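Local coordinates for nuclear transport factor 2 family protein (PDB 3DM8) that is of unknown function, but belongs to the NTF2-like, SnoaL-like family and may be an isomerase acting on a small molecule held between its curved sheet and helices, at residues 4-9 with 111-116; 29-35 with 50-56; 103-108 with 119-124. All coordinates share one frame; numbering follows the deposited sequence.

Interaction 1 of 3, residues 4-9 with 111-116; sequences HSLWRF and FQNGRL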
# COMPACT_ATOMS: atom_id res chain seq x y z
N HIS A 4 21.74 0.95 -2.39
CA HIS A 4 20.60 1.83 -2.22
C HIS A 4 20.29 2.05 -0.73
O HIS A 4 20.34 1.14 0.07
CB HIS A 4 19.39 1.28 -2.97
CG HIS A 4 18.35 2.31 -3.26
ND1 HIS A 4 17.48 2.75 -2.31
CD2 HIS A 4 18.06 3.00 -4.39
CE1 HIS A 4 16.69 3.67 -2.82
NE2 HIS A 4 17.01 3.83 -4.10
N SER A 5 19.94 3.29 -0.42
CA SER A 5 19.57 3.73 0.92
C SER A 5 18.42 2.94 1.49
O SER A 5 18.28 2.84 2.71
CB SER A 5 19.24 5.23 0.94
OG SER A 5 20.43 6.00 0.72
N LEU A 6 17.60 2.39 0.61
CA LEU A 6 16.45 1.58 1.10
C LEU A 6 16.96 0.34 1.87
O LEU A 6 16.45 -0.04 2.94
CB LEU A 6 15.58 1.15 -0.06
CG LEU A 6 14.42 0.22 0.30
CD1 LEU A 6 13.43 0.96 1.23
CD2 LEU A 6 13.73 -0.44 -0.94
N TRP A 7 17.97 -0.28 1.30
CA TRP A 7 18.58 -1.49 1.90
C TRP A 7 19.26 -1.16 3.24
O TRP A 7 19.22 -1.95 4.22
CB TRP A 7 19.51 -2.21 0.91
CG TRP A 7 18.86 -2.43 -0.45
CD1 TRP A 7 19.37 -2.10 -1.66
CD2 TRP A 7 17.58 -3.00 -0.71
NE1 TRP A 7 18.49 -2.45 -2.67
CE2 TRP A 7 17.37 -2.98 -2.10
CE3 TRP A 7 16.58 -3.51 0.11
CZ2 TRP A 7 16.21 -3.47 -2.69
CZ3 TRP A 7 15.42 -4.02 -0.48
CH2 TRP A 7 15.26 -4.00 -1.86
N ARG A 8 19.90 -0.00 3.27
CA ARG A 8 20.58 0.46 4.50
C ARG A 8 19.57 0.73 5.60
O ARG A 8 19.77 0.39 6.78
CB ARG A 8 21.44 1.69 4.24
CG ARG A 8 22.57 1.46 3.27
CD ARG A 8 23.41 2.70 3.12
NE ARG A 8 22.59 3.87 2.83
CZ ARG A 8 22.50 4.94 3.62
NH1 ARG A 8 23.21 5.01 4.74
NH2 ARG A 8 21.74 5.95 3.26
N PHE A 9 18.45 1.33 5.20
CA PHE A 9 17.36 1.62 6.13
C PHE A 9 16.75 0.32 6.63
O PHE A 9 16.47 0.16 7.80
CB PHE A 9 16.29 2.49 5.46
CG PHE A 9 15.03 2.58 6.22
CD1 PHE A 9 14.97 3.22 7.43
CD2 PHE A 9 13.86 2.11 5.68
CE1 PHE A 9 13.79 3.30 8.15
CE2 PHE A 9 12.67 2.22 6.39
CZ PHE A 9 12.65 2.79 7.63
N PHE A 111 14.69 9.89 0.12
CA PHE A 111 15.95 10.09 0.79
C PHE A 111 16.67 11.33 0.28
O PHE A 111 16.50 11.75 -0.87
CB PHE A 111 16.88 8.90 0.59
CG PHE A 111 16.31 7.59 1.00
CD1 PHE A 111 15.53 6.84 0.12
CD2 PHE A 111 16.61 7.07 2.26
CE1 PHE A 111 15.00 5.63 0.50
CE2 PHE A 111 16.04 5.84 2.65
CZ PHE A 111 15.25 5.15 1.80
N GLN A 112 17.48 11.88 1.17
CA GLN A 112 18.34 12.98 0.82
C GLN A 112 19.61 12.83 1.61
O GLN A 112 19.59 12.67 2.83
CB GLN A 112 17.67 14.30 1.13
CG GLN A 112 16.48 14.58 0.27
N ASN A 113 20.70 12.81 0.88
CA ASN A 113 22.00 12.80 1.48
C ASN A 113 22.11 11.59 2.36
O ASN A 113 22.79 11.60 3.39
CB ASN A 113 22.19 14.06 2.31
CG ASN A 113 22.43 15.27 1.45
OD1 ASN A 113 23.21 15.24 0.49
ND2 ASN A 113 21.77 16.36 1.80
N GLY A 114 21.42 10.57 1.93
CA GLY A 114 21.55 9.21 2.46
C GLY A 114 20.70 9.03 3.68
O GLY A 114 20.81 8.03 4.41
N ARG A 115 19.86 10.02 3.94
CA ARG A 115 18.97 9.94 5.10
C ARG A 115 17.53 9.85 4.62
O ARG A 115 17.15 10.47 3.63
CB ARG A 115 19.13 11.17 5.99
CG ARG A 115 20.51 11.29 6.62
CD ARG A 115 20.50 12.38 7.70
NE ARG A 115 20.55 13.64 7.00
CZ ARG A 115 21.69 14.16 6.54
NH1 ARG A 115 22.83 13.51 6.74
NH2 ARG A 115 21.68 15.30 5.87
N LEU A 116 16.74 9.12 5.37
CA LEU A 116 15.28 8.98 5.13
C LEU A 116 14.57 10.26 5.53
O LEU A 116 14.57 10.64 6.70
CB LEU A 116 14.70 7.80 5.90
CG LEU A 116 13.22 7.48 5.69
CD1 LEU A 116 13.05 6.96 4.22
CD2 LEU A 116 12.73 6.50 6.70

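Interaction 2 of 3, residues 29-35 with 50-56; sequences IDDNIDW and RQGKAAV. With CE9 (dodecyl nona ethylene glycol ether), chain B.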
# COMPACT_ATOMS: atom_id res chain seq x y z
N ILE A 29 17.76 8.20 9.93
CA ILE A 29 16.51 8.98 9.96
C ILE A 29 16.83 10.48 9.96
O ILE A 29 17.61 10.96 10.81
CB ILE A 29 15.67 8.62 11.19
CG1 ILE A 29 15.17 7.16 11.14
CG2 ILE A 29 14.43 9.53 11.29
CD1 ILE A 29 14.54 6.81 9.84
N ASP A 30 16.30 11.25 8.99
CA ASP A 30 16.57 12.70 8.94
C ASP A 30 15.95 13.39 10.14
O ASP A 30 14.89 13.01 10.58
CB ASP A 30 15.94 13.34 7.70
CG ASP A 30 16.38 14.78 7.47
OD1 ASP A 30 17.50 15.00 6.93
OD2 ASP A 30 15.58 15.70 7.75
N ASP A 31 16.61 14.45 10.61
CA ASP A 31 16.13 15.12 11.80
C ASP A 31 14.70 15.61 11.61
O ASP A 31 13.91 15.70 12.59
CB ASP A 31 16.98 16.34 12.17
CG ASP A 31 18.31 16.00 12.85
OD1 ASP A 31 18.56 14.82 13.19
OD2 ASP A 31 19.09 16.97 13.07
N ASN A 32 14.34 15.91 10.36
CA ASN A 32 13.02 16.49 10.06
C ASN A 32 12.18 15.60 9.22
O ASN A 32 11.34 16.05 8.45
CB ASN A 32 13.14 17.86 9.40
CG ASN A 32 13.93 18.84 10.25
OD1 ASN A 32 15.05 19.32 9.88
ND2 ASN A 32 13.43 19.07 11.42
N ILE A 33 12.40 14.30 9.37
CA ILE A 33 11.60 13.32 8.63
C ILE A 33 10.09 13.60 8.70
O ILE A 33 9.52 13.95 9.76
CB ILE A 33 11.89 11.89 9.08
CG1 ILE A 33 11.16 10.85 8.18
CG2 ILE A 33 11.51 11.70 10.59
CD1 ILE A 33 11.68 9.45 8.31
N ASP A 34 9.45 13.39 7.55
CA ASP A 34 7.99 13.49 7.40
C ASP A 34 7.44 12.10 7.19
O ASP A 34 7.66 11.48 6.18
CB ASP A 34 7.69 14.38 6.20
CG ASP A 34 6.22 14.60 5.95
OD1 ASP A 34 5.36 13.76 6.28
OD2 ASP A 34 5.95 15.69 5.34
N TRP A 35 6.79 11.58 8.24
CA TRP A 35 6.44 10.15 8.35
C TRP A 35 4.97 9.89 8.55
O TRP A 35 4.25 10.65 9.26
CB TRP A 35 7.19 9.60 9.59
CG TRP A 35 6.89 8.22 10.13
CD1 TRP A 35 5.83 7.83 10.93
CD2 TRP A 35 7.78 7.11 10.11
NE1 TRP A 35 5.98 6.53 11.30
CE2 TRP A 35 7.18 6.06 10.83
CE3 TRP A 35 9.02 6.89 9.54
CZ2 TRP A 35 7.79 4.84 10.98
CZ3 TRP A 35 9.60 5.67 9.64
CH2 TRP A 35 9.01 4.64 10.34
N ARG A 50 3.87 11.35 11.97
CA ARG A 50 4.85 11.94 12.87
C ARG A 50 5.79 12.87 12.08
O ARG A 50 6.05 12.67 10.88
CB ARG A 50 5.71 10.83 13.54
CG ARG A 50 5.02 9.77 14.37
CD ARG A 50 4.27 10.36 15.57
NE ARG A 50 3.76 9.25 16.40
CZ ARG A 50 2.64 8.60 16.17
NH1 ARG A 50 1.86 8.98 15.20
NH2 ARG A 50 2.26 7.61 16.96
N GLN A 51 6.30 13.87 12.78
CA GLN A 51 7.33 14.74 12.25
C GLN A 51 8.54 14.67 13.16
O GLN A 51 8.45 14.92 14.37
CB GLN A 51 6.88 16.20 12.19
CG GLN A 51 5.56 16.44 11.58
CD GLN A 51 5.40 15.79 10.24
OE1 GLN A 51 6.28 15.86 9.35
NE2 GLN A 51 4.24 15.15 10.06
N GLY A 52 9.71 14.51 12.53
CA GLY A 52 11.00 14.55 13.21
C GLY A 52 11.51 13.22 13.66
O GLY A 52 10.76 12.31 14.01
N LYS A 53 12.84 13.12 13.71
CA LYS A 53 13.50 11.93 14.12
C LYS A 53 13.12 11.42 15.48
O LYS A 53 12.92 10.19 15.68
CB LYS A 53 15.04 12.09 14.01
CG LYS A 53 15.84 10.93 14.65
CD LYS A 53 17.28 10.93 14.20
CE LYS A 53 18.16 11.62 15.10
NZ LYS A 53 19.64 11.21 14.94
N ALA A 54 13.04 12.30 16.47
CA ALA A 54 12.71 11.82 17.86
C ALA A 54 11.38 11.09 17.91
O ALA A 54 11.26 10.01 18.49
CB ALA A 54 12.70 12.97 18.87
N ALA A 55 10.36 11.65 17.27
CA ALA A 55 9.03 11.02 17.27
C ALA A 55 9.03 9.72 16.48
O ALA A 55 8.34 8.76 16.84
CB ALA A 55 7.96 11.99 16.70
N VAL A 56 9.79 9.65 15.38
CA VAL A 56 9.86 8.41 14.60
C VAL A 56 10.63 7.33 15.36
O VAL A 56 10.23 6.17 15.34
CB VAL A 56 10.43 8.65 13.18
CG1 VAL A 56 10.88 7.30 12.50
CG2 VAL A 56 9.43 9.54 12.30
C29 CE9 B . 0.29 20.38 9.27
C30 CE9 B . 0.73 18.92 9.37
O31 CE9 B . 1.89 18.73 8.57
C32 CE9 B . 2.39 17.40 8.60
C33 CE9 B . 3.57 17.31 7.66
O34 CE9 B . 4.60 18.16 8.14
C35 CE9 B . 5.12 18.98 7.11
C36 CE9 B . 6.57 19.32 7.42
O37 CE9 B . 6.59 20.61 8.01
C38 CE9 B . 6.19 21.62 7.10
C39 CE9 B . 5.14 22.51 7.75
OXT CE9 B . 5.56 23.87 7.59
O HOH W 1 19.46 12.36 11.81
O HOH W 2 20.33 14.07 14.86
O HOH W 3 8.56 16.88 9.16
O HOH W 4 3.53 13.07 8.20

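Interaction 3 of 3, residues 103-108 with 119-124; sequences VRMALF and LRMVLD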
# COMPACT_ATOMS: atom_id res chain seq x y z
N VAL A 103 1.82 -9.44 8.13
CA VAL A 103 1.47 -8.07 7.76
C VAL A 103 1.96 -7.78 6.35
O VAL A 103 3.13 -7.93 6.08
CB VAL A 103 2.13 -7.07 8.72
CG1 VAL A 103 1.68 -5.66 8.43
CG2 VAL A 103 1.78 -7.43 10.18
N ARG A 104 1.04 -7.37 5.47
CA ARG A 104 1.44 -6.98 4.14
C ARG A 104 1.40 -5.45 4.02
O ARG A 104 0.40 -4.81 4.35
CB ARG A 104 0.50 -7.57 3.10
CG ARG A 104 0.97 -7.21 1.77
CD ARG A 104 0.12 -7.79 0.69
NE ARG A 104 0.69 -9.06 0.21
CZ ARG A 104 0.18 -10.25 0.46
NH1 ARG A 104 -0.87 -10.41 1.26
NH2 ARG A 104 0.78 -11.31 -0.04
N MET A 105 2.52 -4.88 3.59
CA MET A 105 2.68 -3.43 3.61
C MET A 105 3.20 -2.93 2.27
O MET A 105 3.91 -3.64 1.58
CB MET A 105 3.65 -3.00 4.71
CG MET A 105 3.40 -3.57 6.08
SD MET A 105 4.86 -3.31 7.18
CE MET A 105 6.05 -4.42 6.44
N ALA A 106 2.82 -1.70 1.94
CA ALA A 106 3.36 -0.96 0.81
C ALA A 106 4.00 0.31 1.35
O ALA A 106 3.37 1.07 2.09
CB ALA A 106 2.25 -0.61 -0.17
N LEU A 107 5.27 0.48 1.00
CA LEU A 107 6.16 1.51 1.55
C LEU A 107 6.67 2.42 0.43
O LEU A 107 7.16 1.95 -0.58
CB LEU A 107 7.35 0.75 2.21
CG LEU A 107 8.48 1.54 2.81
CD1 LEU A 107 7.93 2.18 4.09
CD2 LEU A 107 9.65 0.60 3.10
N PHE A 108 6.51 3.73 0.60
CA PHE A 108 7.09 4.73 -0.26
C PHE A 108 8.03 5.58 0.52
O PHE A 108 7.65 6.16 1.55
CB PHE A 108 6.01 5.62 -0.89
CG PHE A 108 5.04 4.86 -1.78
CD1 PHE A 108 4.08 4.02 -1.23
CD2 PHE A 108 5.10 5.00 -3.13
CE1 PHE A 108 3.21 3.33 -2.06
CE2 PHE A 108 4.24 4.29 -3.96
CZ PHE A 108 3.29 3.46 -3.38
N LEU A 119 8.53 9.01 4.60
CA LEU A 119 7.99 7.68 4.56
C LEU A 119 6.49 7.67 4.66
O LEU A 119 5.89 8.41 5.48
CB LEU A 119 8.62 6.81 5.68
CG LEU A 119 8.17 5.37 5.79
CD1 LEU A 119 9.33 4.47 6.28
CD2 LEU A 119 6.89 5.12 6.71
N ARG A 120 5.89 6.85 3.81
CA ARG A 120 4.46 6.60 3.83
C ARG A 120 4.24 5.11 3.69
O ARG A 120 4.84 4.45 2.83
CB ARG A 120 3.74 7.32 2.69
CG ARG A 120 3.71 8.84 2.77
CD ARG A 120 2.94 9.32 3.98
NE ARG A 120 2.74 10.76 3.99
CZ ARG A 120 3.60 11.61 4.54
NH1 ARG A 120 3.36 12.89 4.54
NH2 ARG A 120 4.67 11.15 5.12
N MET A 121 3.46 4.58 4.61
CA MET A 121 3.12 3.17 4.61
C MET A 121 1.64 2.94 4.67
O MET A 121 0.97 3.49 5.50
CB MET A 121 3.78 2.46 5.78
CG MET A 121 3.36 1.03 5.83
SD MET A 121 3.98 0.10 7.22
CE MET A 121 5.64 0.12 6.56
N VAL A 122 1.17 2.11 3.76
CA VAL A 122 -0.19 1.56 3.73
C VAL A 122 -0.10 0.08 3.96
O VAL A 122 0.67 -0.63 3.32
CB VAL A 122 -0.84 1.76 2.32
CG1 VAL A 122 -2.34 1.38 2.35
CG2 VAL A 122 -0.68 3.17 1.92
N LEU A 123 -0.92 -0.43 4.86
CA LEU A 123 -1.03 -1.87 5.01
C LEU A 123 -2.44 -2.38 5.16
O LEU A 123 -3.40 -1.62 5.22
CB LEU A 123 -0.26 -2.32 6.23
CG LEU A 123 -0.78 -1.73 7.52
CD1 LEU A 123 -0.61 -2.76 8.57
CD2 LEU A 123 -0.01 -0.47 7.85
N ASP A 124 -2.54 -3.70 5.04
CA ASP A 124 -3.85 -4.40 5.09
C ASP A 124 -4.25 -4.47 6.56
O ASP A 124 -4.00 -5.43 7.30
CB ASP A 124 -3.81 -5.76 4.34
CG ASP A 124 -5.20 -6.44 4.26
OD1 ASP A 124 -6.15 -5.97 4.94
OD2 ASP A 124 -5.33 -7.51 3.62
O HOH W 5 -1.77 -7.01 7.00
O HOH W 6 -3.16 -8.97 3.03

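Interaction 1 of 3, residues 4-9 with 111-116
Phe-111 reaches Ser-5 because its CG stands opposite its own carbonyl carbon and close to the backbone N (chi1 -56°), which lays the ring against the first turn of helix 5-19; Arg-8 runs out from that helix and bends at chi3 (-51°), bringing its guanidinium to Gly-114. Ser-5 presses its CB onto one face of the Phe-111 ring, 3.6 Å from the ring centroid and close to the normal, a CH-pi contact. The far end of the same ring meets the helix backbone at Leu-6, CZ lying 3.8 Å from Leu-6 N, while Phe-9 CB stands at its edge.

Across the contact, the hydrogen bonding runs through Arg-8 NH2. Arg-8 NH2 donates in the guanidinium plane to Ser-5 OG (2.9 Å, 172°) and, also in that plane, to Gly-114 O at 2.6 Å, approaching tilted from the plane of that carbonyl. The serine hydroxyl and the tip of the type I' turn from Gln-112 to Arg-115 are gripped by the same group, and the positive phi of Gly-114 suits that turn. His-4 N-caps the helix, its ND1 accepting from Leu-6 N at 2.9 Å, while its NE2 bonds Gly-80 O. Deeper in, Leu-116 CD2 sits over one face of the Phe-9 ring, 3.7 Å from CE1.

The contact joins the start of the first helix to the hairpin between strands 100-112 and 115-123. Helix 23-28 borders it through Leu-25 and Ile-28, which touch Phe-9, and strand 67-79 closes on it where Leu-79 meets His-4 and Leu-6.

Interaction 2 of 3, residues 29-35 with 50-56
Trp-35 and Arg-50 form a hydrogen-bonded pair in the antiparallel hairpin of strands 33-38 and 48-51, and just past this pairing the chain enters helix 53-66. Within the pair, Trp-35 N gives its hydrogen to Arg-50 O at 3.0 Å and Arg-50 N returns one to Trp-35 O at 2.8 Å. The ladder carries on with Gly-52 N to Ile-33 O (2.8 Å). Gly-52 occupies the N-cap position of the helix, its O accepting from Val-56 N, and the next amide, Lys-53 N, donates to Asp-31 O at 3.0 Å from well above the carbonyl plane. The corner at 31-32 is itself an Asx turn, Asp-30 OD2 accepting from Asn-32 N, combined with a type I turn.

Side-chain groups are satisfied largely by water and by more distant partners. Water 4 donates to Asp-34 OD1 and Trp-35 O and accepts from Gln-51 NE2, tying the two strands together; Asp-34 OD1 also forms a salt bridge with Arg-120. Lys-53 NZ bonds Ala-26 O and reaches Asp-31 OD1 through water 2 and, weakly, water 1, which also donates to Ile-29 O; Lys-53 NZ and Asp-31 OD1 themselves stand 4.2 Å apart, beyond a salt bridge. Arg-50 turns away to Phe-47 O. Gln-51 folds at chi2 (-51°), which brings its amide back beside Asp-34, nearly perpendicular to the carboxylate (84°). Water 3 bonds Gln-51 OE1 and Asn-32 O, though more acceptors than protons surround it; the amide's contact with the bound detergent is of van der Waals kind, since OE1 and the ether oxygen O34 are both acceptors.

On the buried side Val-56 CG1 covers one face of the Trp-35 ring, 3.6 Å from the six-membered centroid, and Val-56 CG2 packs tightly on Ile-33 CG2 at 3.5 Å.

Interaction 3 of 3, residues 103-108 with 119-124
Met-105 and Met-121 touch sulfur to sulfur (SD to SD, 3.5 Å) at the apolar centre of the antiparallel hairpin formed by strands 100-112 and 115-123, two of the long strands in the curved sheet of this NTF2-like fold. Both side chains bend at chi3, and the methyl of Met-121 turns back toward Met-105 SD. On the same face Leu-107 CD1 packs tightly against Leu-119 CD1, 3.5 Å away. Met-105 CG lies alongside Leu-123 CB; the CG of Leu-123 takes the crowded position between backbone N and carbonyl carbon (chi1 62°), and Leu-123 CD1 then meets Val-103 CG1 at 3.7 Å.

Around this centre the backbone ladder is regular. Ala-106 and Val-122 exchange two hydrogen bonds, as do Phe-108 and Arg-120, and Ala-106 N to Val-122 O is 2.8 Å. The face bearing these four residues turns to the second subunit: Ala-106 packs on Ala-106 of that chain, and Val-122 on its Met-87.

At the polar edge the ladder ends with Asp-124 N donating to Arg-104 O over 3.2 Å. Arg-104 has a salt bridge to Glu-75 and a cation-pi contact with Tyr-38 of the second subunit, whose Thr-125 bonds Asp-124 OD1. Water 6 spans the two charged side chains, accepting from Arg-104 NH1 at 3.2 Å and donating to Asp-124 OD2 at 2.7 Å.

How the interactions relate
From the N terminus, the first helix opens interaction 1, which closes only about a hundred residues later at the turn between strands 100-112 and 115-123. Interaction 2 opens and closes inside that long loop, returning from strand 48-51 and helix 53-66 to residues 29-35, where the chain turns its corner. Interaction 3 crosses interaction 1, since residues 103-108 precede 111-116 and 119-124 follow them; it comes after interaction 2 in series. Strand 115-123 is the common thread: Leu-116 O probably bonds Asp-30 N, joining interactions 1 and 2, while Leu-119 packs on Phe-9 and Trp-35. The edge and central hairpins thus belong to one curved sheet, against which the first helix is fastened.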